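Local coordinates for protein VipE (Legionella pneumophila subsp. pneumophila str. Philadelphia 1, PDB 4QN8) that is a Legionella pneumophila effector of unestablished biochemical activity, probably acting inside the infected host cell and represented here by the N-terminal, all-helical part of the protein, at residues 3-6 with 7-10; 63-66 with 67-71; 79-82 with 83-86. All coordinates share one frame; numbering follows the deposited sequence.

Contact 1. Residues 3-6 with 7-10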
loop_
_atom_site.group_PDB
_atom_site.type_symbol
_atom_site.label_atom_id
_atom_site.label_comp_id
_atom_site.label_asym_id
_atom_site.label_seq_id
_atom_site.Cartn_x
_atom_site.Cartn_y
_atom_site.Cartn_z
HETATM N N MSE A 3 14.234 -1.168 -14.514
HETATM C CA MSE A 3 12.981 -1.893 -14.719
HETATM C C MSE A 3 12.416 -2.423 -13.403
HETATM O O MSE A 3 13.170 -2.827 -12.513
HETATM C CB MSE A 3 13.171 -3.044 -15.717
HETATM C CG MSE A 3 13.355 -2.589 -17.164
HETATM SE SE MSE A 3 11.740 -1.805 -17.938
HETATM C CE MSE A 3 10.867 -3.430 -18.578
ATOM N N PRO A 4 11.080 -2.414 -13.271
ATOM C CA PRO A 4 10.437 -2.951 -12.063
ATOM C C PRO A 4 10.576 -4.468 -11.989
ATOM O O PRO A 4 11.009 -5.094 -12.957
ATOM C CB PRO A 4 8.962 -2.581 -12.253
ATOM C CG PRO A 4 8.799 -2.382 -13.732
ATOM C CD PRO A 4 10.107 -1.834 -14.214
ATOM N N LEU A 5 10.211 -5.051 -10.850
ATOM C CA LEU A 5 10.151 -6.499 -10.719
ATOM C C LEU A 5 9.181 -7.084 -11.735
ATOM O O LEU A 5 8.208 -6.419 -12.122
ATOM C CB LEU A 5 9.644 -6.865 -9.329
ATOM C CG LEU A 5 10.535 -6.397 -8.179
ATOM C CD1 LEU A 5 9.820 -6.530 -6.840
ATOM C CD2 LEU A 5 11.792 -7.233 -8.195
ATOM N N THR A 6 9.438 -8.321 -12.161
ATOM C CA THR A 6 8.529 -9.005 -13.076
ATOM C C THR A 6 7.139 -9.137 -12.451
ATOM O O THR A 6 6.120 -8.921 -13.114
ATOM C CB THR A 6 9.080 -10.374 -13.497
ATOM O OG1 THR A 6 10.344 -10.183 -14.153
ATOM C CG2 THR A 6 8.116 -11.068 -14.455
ATOM N N GLN A 7 7.102 -9.465 -11.162
ATOM C CA GLN A 7 5.856 -9.531 -10.409
ATOM C C GLN A 7 5.048 -8.234 -10.572
ATOM O O GLN A 7 3.839 -8.261 -10.824
ATOM C CB GLN A 7 6.190 -9.771 -8.933
ATOM C CG GLN A 7 5.007 -9.763 -8.015
ATOM C CD GLN A 7 5.372 -10.099 -6.578
ATOM O OE1 GLN A 7 4.500 -10.150 -5.719
ATOM N NE2 GLN A 7 6.662 -10.346 -6.317
ATOM N N THR A 8 5.730 -7.101 -10.449
ATOM C CA THR A 8 5.093 -5.799 -10.597
ATOM C C THR A 8 4.526 -5.632 -11.996
ATOM O O THR A 8 3.378 -5.222 -12.166
ATOM C CB THR A 8 6.095 -4.682 -10.342
ATOM O OG1 THR A 8 6.397 -4.656 -8.944
ATOM C CG2 THR A 8 5.528 -3.315 -10.767
ATOM N N GLN A 9 5.333 -5.959 -12.996
ATOM C CA GLN A 9 4.902 -5.811 -14.384
ATOM C C GLN A 9 3.643 -6.612 -14.677
ATOM O O GLN A 9 2.745 -6.131 -15.374
ATOM C CB GLN A 9 6.010 -6.250 -15.342
ATOM C CG GLN A 9 7.270 -5.381 -15.291
ATOM C CD GLN A 9 8.442 -6.034 -16.001
ATOM O OE1 GLN A 9 8.326 -7.149 -16.516
ATOM N NE2 GLN A 9 9.575 -5.343 -16.031
ATOM N N ARG A 10 3.587 -7.842 -14.171
ATOM C CA ARG A 10 2.459 -8.716 -14.490
ATOM C C ARG A 10 1.206 -8.182 -13.812
ATOM O O ARG A 10 0.137 -8.160 -14.414
ATOM C CB ARG A 10 2.737 -10.160 -14.072
ATOM C CG ARG A 10 3.981 -10.759 -14.734
ATOM C CD ARG A 10 3.779 -11.002 -16.220
ATOM N NE ARG A 10 5.034 -11.348 -16.885
ATOM C CZ ARG A 10 5.563 -12.569 -16.902
ATOM N NH1 ARG A 10 4.944 -13.582 -16.300
ATOM N NH2 ARG A 10 6.708 -12.783 -17.535
#

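Contact 2. Residues 63-66 with 67-71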
loop_
_atom_site.group_PDB
_atom_site.type_symbol
_atom_site.label_atom_id
_atom_site.label_comp_id
_atom_site.label_asym_id
_atom_site.label_seq_id
_atom_site.Cartn_x
_atom_site.Cartn_y
_atom_site.Cartn_z
ATOM N N LYS A 63 5.952 -2.144 -2.545
ATOM C CA LYS A 63 6.530 -0.828 -2.787
ATOM C C LYS A 63 6.796 -0.646 -4.271
ATOM O O LYS A 63 6.499 0.407 -4.846
ATOM C CB LYS A 63 7.860 -0.683 -2.027
ATOM C CG LYS A 63 7.754 -0.342 -0.541
ATOM C CD LYS A 63 9.177 -0.264 0.013
ATOM C CE LYS A 63 9.253 0.043 1.482
ATOM N NZ LYS A 63 10.680 -0.088 1.898
ATOM N N ASP A 64 7.359 -1.677 -4.891
ATOM C CA ASP A 64 7.734 -1.589 -6.301
ATOM C C ASP A 64 6.486 -1.353 -7.151
ATOM O O ASP A 64 6.499 -0.540 -8.084
ATOM C CB ASP A 64 8.491 -2.852 -6.726
ATOM C CG ASP A 64 9.131 -2.725 -8.101
ATOM O OD1 ASP A 64 10.077 -1.917 -8.256
ATOM O OD2 ASP A 64 8.691 -3.439 -9.025
ATOM N N PHE A 65 5.405 -2.053 -6.813
ATOM C CA PHE A 65 4.133 -1.909 -7.538
ATOM C C PHE A 65 3.573 -0.500 -7.406
ATOM O O PHE A 65 3.193 0.121 -8.401
ATOM C CB PHE A 65 3.115 -2.920 -7.013
ATOM C CG PHE A 65 1.768 -2.844 -7.680
ATOM C CD1 PHE A 65 1.520 -3.544 -8.849
ATOM C CD2 PHE A 65 0.739 -2.105 -7.105
ATOM C CE1 PHE A 65 0.257 -3.500 -9.455
ATOM C CE2 PHE A 65 -0.510 -2.041 -7.706
ATOM C CZ PHE A 65 -0.749 -2.743 -8.886
ATOM N N VAL A 66 3.527 0.017 -6.183
ATOM C CA VAL A 66 3.012 1.364 -5.969
ATOM C C VAL A 66 3.933 2.392 -6.625
ATOM O O VAL A 66 3.465 3.353 -7.240
ATOM C CB VAL A 66 2.828 1.646 -4.472
ATOM C CG1 VAL A 66 2.423 3.105 -4.242
ATOM C CG2 VAL A 66 1.779 0.686 -3.908
ATOM N N LEU A 67 5.242 2.163 -6.543
ATOM C CA LEU A 67 6.221 3.078 -7.156
ATOM C C LEU A 67 6.001 3.201 -8.662
ATOM O O LEU A 67 6.359 4.212 -9.292
ATOM C CB LEU A 67 7.640 2.565 -6.899
ATOM C CG LEU A 67 8.829 3.467 -7.202
ATOM C CD1 LEU A 67 8.763 4.703 -6.314
ATOM C CD2 LEU A 67 10.118 2.714 -6.947
ATOM N N THR A 68 5.392 2.170 -9.231
ATOM C CA THR A 68 5.174 2.070 -10.669
ATOM C C THR A 68 3.817 2.629 -11.100
ATOM O O THR A 68 3.726 3.375 -12.084
ATOM C CB THR A 68 5.317 0.582 -11.135
ATOM O OG1 THR A 68 6.603 0.086 -10.741
ATOM C CG2 THR A 68 5.180 0.460 -12.643
ATOM N N ILE A 69 2.762 2.274 -10.368
ATOM C CA ILE A 69 1.419 2.739 -10.708
ATOM C C ILE A 69 1.108 4.140 -10.154
ATOM O O ILE A 69 0.415 4.945 -10.798
ATOM C CB ILE A 69 0.329 1.715 -10.267
ATOM C CG1 ILE A 69 -1.044 2.084 -10.835
ATOM C CG2 ILE A 69 0.227 1.624 -8.759
ATOM C CD1 ILE A 69 -1.153 1.915 -12.330
ATOM N N GLY A 70 1.649 4.429 -8.976
ATOM C CA GLY A 70 1.415 5.686 -8.286
ATOM C C GLY A 70 1.621 6.927 -9.131
ATOM O O GLY A 70 0.775 7.820 -9.123
ATOM N N PRO A 71 2.755 7.007 -9.847
ATOM C CA PRO A 71 3.028 8.201 -10.655
ATOM C C PRO A 71 2.062 8.379 -11.828
ATOM O O PRO A 71 2.075 9.436 -12.441
ATOM C CB PRO A 71 4.445 7.948 -11.183
ATOM C CG PRO A 71 5.056 7.040 -10.185
ATOM C CD PRO A 71 3.937 6.131 -9.763
#

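Contact 3. Residues 79-82 with 83-86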
loop_
_atom_site.group_PDB
_atom_site.type_symbol
_atom_site.label_atom_id
_atom_site.label_comp_id
_atom_site.label_asym_id
_atom_site.label_seq_id
_atom_site.Cartn_x
_atom_site.Cartn_y
_atom_site.Cartn_z
ATOM N N HIS A 79 -6.404 9.534 -3.987
ATOM C CA HIS A 79 -7.042 9.664 -2.671
ATOM C C HIS A 79 -8.244 8.732 -2.570
ATOM O O HIS A 79 -8.456 8.061 -1.560
ATOM C CB HIS A 79 -7.479 11.097 -2.401
ATOM C CG HIS A 79 -8.026 11.290 -1.027
ATOM N ND1 HIS A 79 -7.210 11.400 0.079
ATOM C CD2 HIS A 79 -9.299 11.345 -0.570
ATOM C CE1 HIS A 79 -7.962 11.538 1.161
ATOM N NE2 HIS A 79 -9.231 11.502 0.795
ATOM N N GLN A 80 -9.022 8.696 -3.645
ATOM C CA GLN A 80 -10.249 7.901 -3.723
ATOM C C GLN A 80 -9.889 6.418 -3.645
ATOM O O GLN A 80 -10.510 5.654 -2.897
ATOM C CB GLN A 80 -10.934 8.234 -5.054
ATOM C CG GLN A 80 -12.345 7.750 -5.275
ATOM C CD GLN A 80 -12.885 8.254 -6.619
ATOM O OE1 GLN A 80 -12.294 7.986 -7.671
ATOM N NE2 GLN A 80 -13.990 9.010 -6.584
ATOM N N LEU A 81 -8.867 6.006 -4.390
ATOM C CA LEU A 81 -8.438 4.606 -4.345
ATOM C C LEU A 81 -7.990 4.227 -2.937
ATOM O O LEU A 81 -8.379 3.186 -2.413
ATOM C CB LEU A 81 -7.307 4.318 -5.338
ATOM C CG LEU A 81 -7.668 4.181 -6.816
ATOM C CD1 LEU A 81 -6.392 4.090 -7.648
ATOM C CD2 LEU A 81 -8.554 2.967 -7.054
ATOM N N THR A 82 -7.195 5.081 -2.309
ATOM C CA THR A 82 -6.708 4.770 -0.966
ATOM C C THR A 82 -7.858 4.639 0.041
ATOM O O THR A 82 -7.858 3.741 0.903
ATOM C CB THR A 82 -5.716 5.844 -0.520
ATOM O OG1 THR A 82 -4.608 5.834 -1.427
ATOM C CG2 THR A 82 -5.200 5.571 0.900
ATOM N N SER A 83 -8.848 5.509 -0.072
ATOM C CA SER A 83 -9.996 5.446 0.835
ATOM C C SER A 83 -10.792 4.161 0.647
ATOM O O SER A 83 -11.232 3.542 1.629
ATOM C CB SER A 83 -10.928 6.643 0.624
ATOM O OG SER A 83 -10.308 7.842 1.045
ATOM N N ARG A 84 -10.980 3.766 -0.607
ATOM C CA ARG A 84 -11.671 2.522 -0.896
ATOM C C ARG A 84 -10.900 1.340 -0.350
ATOM O O ARG A 84 -11.487 0.416 0.210
ATOM C CB ARG A 84 -11.876 2.353 -2.400
ATOM C CG ARG A 84 -12.871 3.304 -2.981
ATOM C CD ARG A 84 -12.961 3.072 -4.465
ATOM N NE ARG A 84 -13.663 1.826 -4.787
ATOM C CZ ARG A 84 -13.548 1.208 -5.959
ATOM N NH1 ARG A 84 -12.743 1.708 -6.892
ATOM N NH2 ARG A 84 -14.220 0.088 -6.198
HETATM N N MSE A 85 -9.578 1.363 -0.501
HETATM C CA MSE A 85 -8.773 0.254 -0.024
HETATM C C MSE A 85 -8.887 0.118 1.485
HETATM O O MSE A 85 -8.947 -0.999 2.013
HETATM C CB MSE A 85 -7.311 0.421 -0.450
HETATM C CG MSE A 85 -7.124 0.289 -1.956
HETATM SE SE MSE A 85 -5.241 0.565 -2.337
HETATM C CE MSE A 85 -5.266 0.326 -4.264
ATOM N N ILE A 86 -8.942 1.245 2.177
ATOM C CA ILE A 86 -9.076 1.214 3.633
ATOM C C ILE A 86 -10.453 0.642 4.007
ATOM O O ILE A 86 -10.557 -0.193 4.912
ATOM C CB ILE A 86 -8.806 2.611 4.264
ATOM C CG1 ILE A 86 -7.296 2.899 4.223
ATOM C CG2 ILE A 86 -9.325 2.687 5.692
ATOM C CD1 ILE A 86 -6.904 4.372 4.208
HETATM O O HOH W 1 -11.758 10.697 2.098
HETATM O O HOH W 2 -12.214 4.707 -7.499
#

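Contact 1. Residues 3-6 with 7-10
Leu5 and Gln9 make the first backbone hydrogen bond of this helix start: Gln9 N donates to Leu5 O over 3.0 Å. One residue further on, Arg10 N reaches Thr6 O at 2.9 Å. Leu5 is the N-cap, but as a leucine it has no polar side-chain atom to offer the first turn, and the polar groups around it find partners in other parts of the chain. Asp64 OD2 accepts from both Leu5 N and Thr8 OG1, Asp53 OD2 pairs with Thr6 OG1, and Gln7 OE1 takes the amide of Thr39.

Gln9 folds back over the incoming chain. Its CG, set beside the backbone N (chi1 -65°), rests 3.7 Å from Pro4 CG, and the two side chains run roughly perpendicular. Beyond CG the chain is extended, which carries Gln9 NE2 to 3.4 Å from Met3 CE, the methyl of a selenomethionine. Gln9 NE2 is equally near Pro4 O, but the angle is too poor for a hydrogen bond. The Thr6 methyl CG2 lies 3.8 Å from Arg10 NH2, over one face of the guanidinium and offset toward its rim; the two side chains run alongside each other in the same direction. Pro4 CB also meets Thr8 CG2 at 3.8 Å.

The start of helix 6-20 is thus laid against helix 58-69, with Pro4 and Thr8 touching Thr68 and Gln7 touching Ala61, while Leu5 packs on the loop residues Asp53 and His56.

Contact 2. Residues 63-66 with 67-71
The C-terminal turns of helix 58-69 make up this contact. Leu67 N to Lys63 O (2.7 Å), Ile69 N to Phe65 O and Gly70 N to Val66 O continue the i to i+4 pattern of an alpha-helix. At Thr68 the pattern slips: its amide bonds to Phe65 O, three residues back, at 3.1 Å, approaching from above the carbonyl plane, and keeps only a weak bond to Asp64 O. Phe65 O therefore accepts two amides, with Ile69 N arriving much straighter, at 164°.

The Thr68 hydroxyl makes up for the weak amide bond. Placed beside its own backbone N (chi1 -56°), Thr68 OG1 turns back along the helix and donates to Asp64 O over 2.7 Å, tilted from the carbonyl plane. The Asp64 carboxylate itself is engaged with Thr8, at the start of helix 6-20.

On the buried flank, Phe65 and Ile69 lie side by side and point the same way. The phenyl ring also meets Phe38 edge-to-face and, like Ile69, packs on Ile12 of helix 6-20. Val66 is turned to helix 103-114, touching Phe107 and Phe110, and Lys63 makes a cation-pi contact with Phe152 of the C-terminal helix.

Ile69 sends CG1 anti to the backbone N (chi1 -170°), which leaves CG2 between N and the carbonyl carbon. This branch does the touching: Ile69 CG2 sits 3.3 Å from Phe65 O and meets ring carbon Phe65 CE2 obliquely at 3.9 Å.

Contact 3. Residues 79-82 with 83-86
His79 and Ser83 stand one turn apart on helix 75-88, with the imidazole swung toward the serine. Its CG is anti to the backbone N (chi1 -175°), and His79 NE2 comes within 3.8 Å of Ser83 OG, the hydroxyl lying oblique to the ring. Water 1 sits beside both, 3.0 Å from His79 NE2 and weakly bound to Ser83 OG. The hydroxyl may also donate to His79 O, although its position is less certain. At the far side of the ring His79 ND1 is held by Glu111, and His122 stacks on the imidazole, which probably helps to fix the ring's rotation.

Gln80 and Arg84 form a second pair, joined through solvent. Arg84 leaves the helix with CG beside its backbone N, lying 3.3 Å from Gln80 O, then bends at chi3 (73°) and brings the guanidinium back along the helix. Water 2 accepts from Arg84 NH1 at 3.1 Å and donates to Gln80 OE1 at 3.3 Å. Arg84 NH2 reaches Asn26 and the carbonyl of Ile24, tying this arm to the start of helix 26-32.

Thr82 and Ile86 face the interior at an oblique crossing, with Ile86 CD1 lying 3.9 Å from the methyl Thr82 CG2. The Thr82 hydroxyl turns back to Leu78 O. The selenomethionine Met85 is extended beyond CG; CG lies 3.2 Å from Leu81 O and the side chain packs against Phe107 and Leu29. Four i to i+4 backbone bonds, from Ser83 through Ile86, hold the turn on which these side chains stand.

The chemistry is thus divided: water links each polar pair, weakly at Ser83, and outside partners hold His79 and Arg84, whereas Thr82, Met85 and Ile86 join the helix to its neighbours mainly through their carbon and selenium atoms, as on Phe107, Leu29 and Val128.

From the N terminus the three contacts follow in series, none nested in or crossing another, and each spans a single continuous stretch without closing a long loop. Contact 1 marks the entry into helix 6-20, contact 2 the C-terminal half of helix 58-69, and contact 3 the middle of helix 75-88, the next helix in the chain. Contacts 1 and 2 meet directly, their centres 10 Å apart, so the chain start is pinned to a later helix. Contact 3 stands apart, its nearest atoms about 6 Å from contact 2 and about 13 Å from contact 1. Helix 103-114 joins the last two, its Phe107 touching both Val66 and Thr82.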